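Local coordinates for amidohydrolase 3 domain-containing protein (Pyrococcus furiosus, PDB 3ICJ) that is an uncharacterised zinc-containing amidohydrolase that probably hydrolyses carbon-nitrogen bonds other than peptide bonds, at residues L359-H373 against R384-F398. Sequence-based numbering, arbitrary orientation.
Sequences LDAFEEAEFSGRIEH and RIKELKVRISAQPHF. With ZN (zinc ion), chain C.
R391 reaches back across R370 and G369 to the carbonyl of S368. Its CB lies 3.8 Å from the CB of R370, its partner on the adjacent strand, on the same face. A bend at CG-CD (chi3 -76°) brings the guanidinium back, with one face over G369 C and R370 CB. NE donates to a water 2.7 Å away, which gives a hydrogen to S368 OG. NH1 packs on R370 CD and bonds V477 O, while NH2 meets S368 O at 2.6 Å in the guanidinium plane and pairs with D344.

Beside it the backbones run parallel, I371 N bonding R391 O and I371 O receiving S393 N. Strands 370-371 and 391-394, joined through helix 379-388, form a beta-alpha-beta unit of the amidohydrolase barrel. Where the helices pack, L359 CD2 touches V390 CG2 (3.7 Å) and I385 CG1. R384 lays a guanidinium face on L359 CB and salt-bridges through NH1 to D360 OD1 (2.9 Å) and E363 OE2 (3.0 Å).

At the other end, H373 NE2 binds one of two zinc ions (2.4 Å) with H348 and carboxylated K296, a ligand of both. H373 ND1 donates from the ring edge to Q395 OE1, a bond whose very short length is doubtful.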
loop_
_atom_site.group_PDB
_atom_site.type_symbol
_atom_site.label_atom_id
_atom_site.label_comp_id
_atom_site.label_asym_id
_atom_site.label_seq_id
_atom_site.Cartn_x
_atom_site.Cartn_y
_atom_site.Cartn_z
ATOM N N LEU A 359 -12.693 7.648 -14.640
ATOM C CA LEU A 359 -14.161 7.721 -14.666
ATOM C C LEU A 359 -14.767 7.424 -16.040
ATOM O O LEU A 359 -15.737 6.666 -16.126
ATOM C CB LEU A 359 -14.664 9.059 -14.112
ATOM C CG LEU A 359 -14.362 9.372 -12.638
ATOM C CD1 LEU A 359 -14.747 10.812 -12.306
ATOM C CD2 LEU A 359 -15.053 8.413 -11.706
ATOM N N ASP A 360 -14.182 7.986 -17.101
ATOM C CA ASP A 360 -14.587 7.678 -18.475
ATOM C C ASP A 360 -14.478 6.195 -18.778
ATOM O O ASP A 360 -15.343 5.631 -19.439
ATOM C CB ASP A 360 -13.711 8.415 -19.499
ATOM C CG ASP A 360 -13.985 9.915 -19.563
ATOM O OD1 ASP A 360 -14.997 10.399 -19.014
ATOM O OD2 ASP A 360 -13.160 10.614 -20.179
ATOM N N ALA A 361 -13.387 5.580 -18.331
ATOM C CA ALA A 361 -13.144 4.176 -18.608
ATOM C C ALA A 361 -14.158 3.279 -17.895
ATOM O O ALA A 361 -14.651 2.317 -18.494
ATOM C CB ALA A 361 -11.745 3.808 -18.231
ATOM N N PHE A 362 -14.465 3.608 -16.634
ATOM C CA PHE A 362 -15.448 2.860 -15.845
ATOM C C PHE A 362 -16.867 3.037 -16.375
ATOM O O PHE A 362 -17.638 2.074 -16.419
ATOM C CB PHE A 362 -15.401 3.244 -14.353
ATOM C CG PHE A 362 -14.138 2.836 -13.648
ATOM C CD1 PHE A 362 -13.440 1.696 -14.024
ATOM C CD2 PHE A 362 -13.655 3.595 -12.581
ATOM C CE1 PHE A 362 -12.270 1.325 -13.364
ATOM C CE2 PHE A 362 -12.488 3.233 -11.917
ATOM C CZ PHE A 362 -11.794 2.098 -12.305
ATOM N N GLU A 363 -17.199 4.265 -16.765
ATOM C CA GLU A 363 -18.487 4.580 -17.364
ATOM C C GLU A 363 -18.733 3.783 -18.634
ATOM O O GLU A 363 -19.791 3.176 -18.786
ATOM C CB GLU A 363 -18.560 6.052 -17.725
ATOM C CG GLU A 363 -19.459 6.867 -16.853
ATOM C CD GLU A 363 -20.240 7.899 -17.639
ATOM O OE1 GLU A 363 -21.481 7.788 -17.698
ATOM O OE2 GLU A 363 -19.607 8.810 -18.202
ATOM N N GLU A 364 -17.755 3.797 -19.540
ATOM C CA GLU A 364 -17.900 3.174 -20.857
ATOM C C GLU A 364 -18.026 1.666 -20.732
ATOM O O GLU A 364 -18.864 1.052 -21.385
ATOM C CB GLU A 364 -16.724 3.539 -21.771
ATOM C CG GLU A 364 -16.621 2.679 -23.033
ATOM C CD GLU A 364 -15.613 3.191 -24.032
ATOM O OE1 GLU A 364 -15.429 4.424 -24.124
ATOM O OE2 GLU A 364 -15.009 2.349 -24.728
ATOM N N ALA A 365 -17.203 1.082 -19.867
ATOM C CA ALA A 365 -17.218 -0.366 -19.644
ATOM C C ALA A 365 -18.344 -0.834 -18.702
ATOM O O ALA A 365 -18.499 -2.031 -18.484
ATOM C CB ALA A 365 -15.856 -0.829 -19.125
ATOM N N GLU A 366 -19.104 0.118 -18.154
ATOM C CA GLU A 366 -20.190 -0.130 -17.188
ATOM C C GLU A 366 -19.685 -0.961 -16.025
ATOM O O GLU A 366 -20.304 -1.951 -15.631
ATOM C CB GLU A 366 -21.411 -0.776 -17.874
ATOM C CG GLU A 366 -22.046 0.135 -18.912
ATOM C CD GLU A 366 -22.906 -0.622 -19.913
ATOM O OE1 GLU A 366 -22.383 -1.490 -20.653
ATOM O OE2 GLU A 366 -24.110 -0.332 -19.966
ATOM N N PHE A 367 -18.537 -0.544 -15.490
ATOM C CA PHE A 367 -17.798 -1.353 -14.568
ATOM C C PHE A 367 -17.515 -0.498 -13.340
ATOM O O PHE A 367 -16.962 0.583 -13.454
ATOM C CB PHE A 367 -16.483 -1.804 -15.237
ATOM C CG PHE A 367 -15.642 -2.741 -14.385
ATOM C CD1 PHE A 367 -15.821 -4.119 -14.470
ATOM C CD2 PHE A 367 -14.643 -2.242 -13.544
ATOM C CE1 PHE A 367 -15.028 -4.995 -13.707
ATOM C CE2 PHE A 367 -13.864 -3.100 -12.764
ATOM C CZ PHE A 367 -14.066 -4.486 -12.852
ATOM N N SER A 368 -17.879 -0.974 -12.166
ATOM C CA SER A 368 -17.630 -0.180 -10.961
ATOM C C SER A 368 -16.273 -0.555 -10.359
ATOM O O SER A 368 -16.164 -1.516 -9.602
ATOM C CB SER A 368 -18.782 -0.328 -9.964
ATOM O OG SER A 368 -18.931 0.865 -9.206
ATOM N N GLY A 369 -15.235 0.189 -10.735
ATOM C CA GLY A 369 -13.883 -0.152 -10.327
ATOM C C GLY A 369 -13.491 0.624 -9.094
ATOM O O GLY A 369 -14.338 1.224 -8.426
ATOM N N ARG A 370 -12.204 0.588 -8.773
ATOM C CA ARG A 370 -11.688 1.411 -7.727
ATOM C C ARG A 370 -10.593 2.327 -8.253
ATOM O O ARG A 370 -9.897 2.001 -9.224
ATOM C CB ARG A 370 -11.220 0.594 -6.484
ATOM C CG ARG A 370 -10.305 -0.550 -6.775
ATOM C CD ARG A 370 -9.940 -1.336 -5.505
ATOM N NE ARG A 370 -8.873 -0.665 -4.745
ATOM C CZ ARG A 370 -8.312 -1.154 -3.642
ATOM N NH1 ARG A 370 -8.726 -2.310 -3.127
ATOM N NH2 ARG A 370 -7.344 -0.475 -3.037
ATOM N N ILE A 371 -10.444 3.467 -7.581
ATOM C CA ILE A 371 -9.394 4.429 -7.890
ATOM C C ILE A 371 -8.451 4.527 -6.686
ATOM O O ILE A 371 -8.885 4.700 -5.547
ATOM C CB ILE A 371 -9.982 5.844 -8.299
ATOM C CG1 ILE A 371 -10.678 5.765 -9.654
ATOM C CG2 ILE A 371 -8.886 6.926 -8.331
ATOM C CD1 ILE A 371 -11.462 7.054 -10.010
ATOM N N GLU A 372 -7.160 4.363 -6.956
ATOM C CA GLU A 372 -6.124 4.531 -5.960
ATOM C C GLU A 372 -5.680 5.993 -5.990
ATOM O O GLU A 372 -5.440 6.551 -7.072
ATOM C CB GLU A 372 -4.913 3.644 -6.294
ATOM C CG GLU A 372 -5.298 2.225 -6.696
ATOM C CD GLU A 372 -6.221 1.595 -5.670
ATOM O OE1 GLU A 372 -5.785 1.414 -4.518
ATOM O OE2 GLU A 372 -7.392 1.310 -6.007
ATOM N N HIS A 373 -5.562 6.567 -4.794
ATOM C CA HIS A 373 -5.144 7.963 -4.510
ATOM C C HIS A 373 -6.259 8.992 -4.641
ATOM O O HIS A 373 -6.618 9.630 -3.641
ATOM C CB HIS A 373 -3.858 8.381 -5.249
ATOM C CG HIS A 373 -2.771 7.351 -5.174
ATOM N ND1 HIS A 373 -2.211 6.949 -3.982
ATOM C CD2 HIS A 373 -2.190 6.593 -6.133
ATOM C CE1 HIS A 373 -1.313 6.008 -4.209
ATOM N NE2 HIS A 373 -1.283 5.773 -5.508
ATOM N N ARG A 384 -20.199 12.321 -10.522
ATOM C CA ARG A 384 -19.858 11.142 -11.321
ATOM C C ARG A 384 -19.368 10.000 -10.440
ATOM O O ARG A 384 -19.689 8.848 -10.700
ATOM C CB ARG A 384 -18.763 11.453 -12.344
ATOM C CG ARG A 384 -19.160 12.393 -13.462
ATOM C CD ARG A 384 -18.033 12.481 -14.475
ATOM N NE ARG A 384 -18.025 11.330 -15.379
ATOM C CZ ARG A 384 -17.015 11.022 -16.189
ATOM N NH1 ARG A 384 -17.110 9.979 -17.002
ATOM N NH2 ARG A 384 -15.910 11.759 -16.191
ATOM N N ILE A 385 -18.588 10.339 -9.412
ATOM C CA ILE A 385 -18.030 9.367 -8.464
ATOM C C ILE A 385 -19.144 8.728 -7.643
ATOM O O ILE A 385 -19.193 7.507 -7.509
ATOM C CB ILE A 385 -16.933 10.029 -7.571
ATOM C CG1 ILE A 385 -15.704 10.374 -8.422
ATOM C CG2 ILE A 385 -16.503 9.124 -6.401
ATOM C CD1 ILE A 385 -14.705 11.300 -7.742
ATOM N N LYS A 386 -20.051 9.563 -7.130
ATOM C CA LYS A 386 -21.232 9.109 -6.391
ATOM C C LYS A 386 -22.092 8.163 -7.242
ATOM O O LYS A 386 -22.430 7.070 -6.784
ATOM C CB LYS A 386 -22.069 10.324 -5.948
ATOM C CG LYS A 386 -23.239 10.019 -5.027
ATOM C CD LYS A 386 -24.010 11.323 -4.765
ATOM C CE LYS A 386 -25.432 11.076 -4.280
ATOM N NZ LYS A 386 -25.457 10.766 -2.829
ATOM N N GLU A 387 -22.408 8.590 -8.477
ATOM C CA GLU A 387 -23.341 7.893 -9.383
ATOM C C GLU A 387 -22.811 6.551 -9.896
ATOM O O GLU A 387 -23.568 5.588 -10.018
ATOM C CB GLU A 387 -23.773 8.844 -10.531
ATOM C CG GLU A 387 -23.810 8.298 -11.971
ATOM C CD GLU A 387 -23.421 9.368 -13.024
ATOM O OE1 GLU A 387 -22.581 9.072 -13.906
ATOM O OE2 GLU A 387 -23.937 10.511 -12.967
ATOM N N LEU A 388 -21.510 6.496 -10.181
ATOM C CA LEU A 388 -20.835 5.276 -10.618
ATOM C C LEU A 388 -20.389 4.390 -9.444
ATOM O O LEU A 388 -19.886 3.281 -9.677
ATOM C CB LEU A 388 -19.605 5.629 -11.463
ATOM C CG LEU A 388 -19.772 6.272 -12.843
ATOM C CD1 LEU A 388 -18.410 6.751 -13.343
ATOM C CD2 LEU A 388 -20.454 5.306 -13.830
ATOM N N LYS A 389 -20.538 4.896 -8.210
ATOM C CA LYS A 389 -20.168 4.168 -6.962
ATOM C C LYS A 389 -18.717 3.658 -6.994
ATOM O O LYS A 389 -18.420 2.538 -6.544
ATOM C CB LYS A 389 -21.144 3.007 -6.677
ATOM C CG LYS A 389 -22.645 3.373 -6.689
ATOM C CD LYS A 389 -23.505 2.110 -6.556
ATOM C CE LYS A 389 -24.958 2.439 -6.223
ATOM N NZ LYS A 389 -25.739 2.784 -7.434
ATOM N N VAL A 390 -17.818 4.488 -7.528
ATOM C CA VAL A 390 -16.392 4.155 -7.608
ATOM C C VAL A 390 -15.798 4.094 -6.205
ATOM O O VAL A 390 -15.969 5.022 -5.403
ATOM C CB VAL A 390 -15.600 5.197 -8.429
ATOM C CG1 VAL A 390 -14.151 4.725 -8.644
ATOM C CG2 VAL A 390 -16.280 5.451 -9.772
ATOM N N ARG A 391 -15.106 3.001 -5.913
ATOM C CA ARG A 391 -14.446 2.837 -4.630
ATOM C C ARG A 391 -13.110 3.557 -4.695
ATOM O O ARG A 391 -12.492 3.617 -5.759
ATOM C CB ARG A 391 -14.269 1.358 -4.334
ATOM C CG ARG A 391 -15.604 0.640 -4.070
ATOM C CD ARG A 391 -15.501 -0.856 -4.287
ATOM N NE ARG A 391 -15.488 -1.234 -5.703
ATOM C CZ ARG A 391 -14.522 -1.936 -6.303
ATOM N NH1 ARG A 391 -13.480 -2.376 -5.618
ATOM N NH2 ARG A 391 -14.609 -2.226 -7.599
ATOM N N ILE A 392 -12.680 4.133 -3.577
ATOM C CA ILE A 392 -11.472 4.963 -3.546
ATOM C C ILE A 392 -10.568 4.541 -2.382
ATOM O O ILE A 392 -11.021 4.364 -1.263
ATOM C CB ILE A 392 -11.800 6.484 -3.432
ATOM C CG1 ILE A 392 -12.499 6.984 -4.713
ATOM C CG2 ILE A 392 -10.525 7.299 -3.208
ATOM C CD1 ILE A 392 -13.190 8.342 -4.552
ATOM N N SER A 393 -9.294 4.338 -2.682
ATOM C CA SER A 393 -8.300 4.122 -1.651
ATOM C C SER A 393 -7.418 5.371 -1.524
ATOM O O SER A 393 -6.715 5.743 -2.472
ATOM C CB SER A 393 -7.458 2.901 -1.979
ATOM O OG SER A 393 -6.830 2.434 -0.802
ATOM N N ALA A 394 -7.460 5.997 -0.354
ATOM C CA ALA A 394 -6.731 7.242 -0.098
ATOM C C ALA A 394 -5.721 7.059 1.031
ATOM O O ALA A 394 -5.904 6.223 1.920
ATOM C CB ALA A 394 -7.703 8.356 0.220
ATOM N N GLN A 395 -4.657 7.863 0.987
ATOM C CA GLN A 395 -3.527 7.770 1.904
ATOM C C GLN A 395 -3.435 9.069 2.713
ATOM O O GLN A 395 -2.880 10.071 2.220
ATOM C CB GLN A 395 -2.211 7.512 1.131
ATOM C CG GLN A 395 -2.144 6.174 0.356
ATOM C CD GLN A 395 -2.971 6.171 -0.941
ATOM O OE1 GLN A 395 -3.034 7.183 -1.653
ATOM N NE2 GLN A 395 -3.609 5.035 -1.249
ATOM N N PRO A 396 -3.997 9.078 3.942
ATOM C CA PRO A 396 -4.051 10.350 4.665
ATOM C C PRO A 396 -2.689 10.947 5.007
ATOM O O PRO A 396 -2.587 12.170 5.087
ATOM C CB PRO A 396 -4.825 10.011 5.936
ATOM C CG PRO A 396 -5.660 8.825 5.563
ATOM C CD PRO A 396 -4.838 8.044 4.586
ATOM N N HIS A 397 -1.657 10.120 5.184
ATOM C CA HIS A 397 -0.338 10.651 5.504
ATOM C C HIS A 397 0.277 11.483 4.362
ATOM O O HIS A 397 1.184 12.262 4.597
ATOM C CB HIS A 397 0.633 9.565 6.023
ATOM C CG HIS A 397 1.755 10.125 6.845
ATOM N ND1 HIS A 397 3.044 10.236 6.369
ATOM C CD2 HIS A 397 1.766 10.661 8.091
ATOM C CE1 HIS A 397 3.807 10.800 7.294
ATOM N NE2 HIS A 397 3.056 11.069 8.346
ATOM N N PHE A 398 -0.237 11.347 3.139
ATOM C CA PHE A 398 0.164 12.220 2.013
ATOM C C PHE A 398 -0.059 13.700 2.382
ATOM O O PHE A 398 0.676 14.573 1.937
ATOM C CB PHE A 398 -0.641 11.923 0.734
ATOM C CG PHE A 398 -0.193 10.696 -0.068
ATOM C CD1 PHE A 398 0.679 9.757 0.442
ATOM C CD2 PHE A 398 -0.729 10.480 -1.334
ATOM C CE1 PHE A 398 1.058 8.634 -0.315
ATOM C CE2 PHE A 398 -0.367 9.371 -2.094
ATOM C CZ PHE A 398 0.537 8.442 -1.575
HETATM ZN ZN ZN C . -0.087 4.567 -7.199
HETATM O O HOH W 1 -17.436 0.089 -7.107
HETATM O O HOH W 2 -4.685 9.764 -1.153
#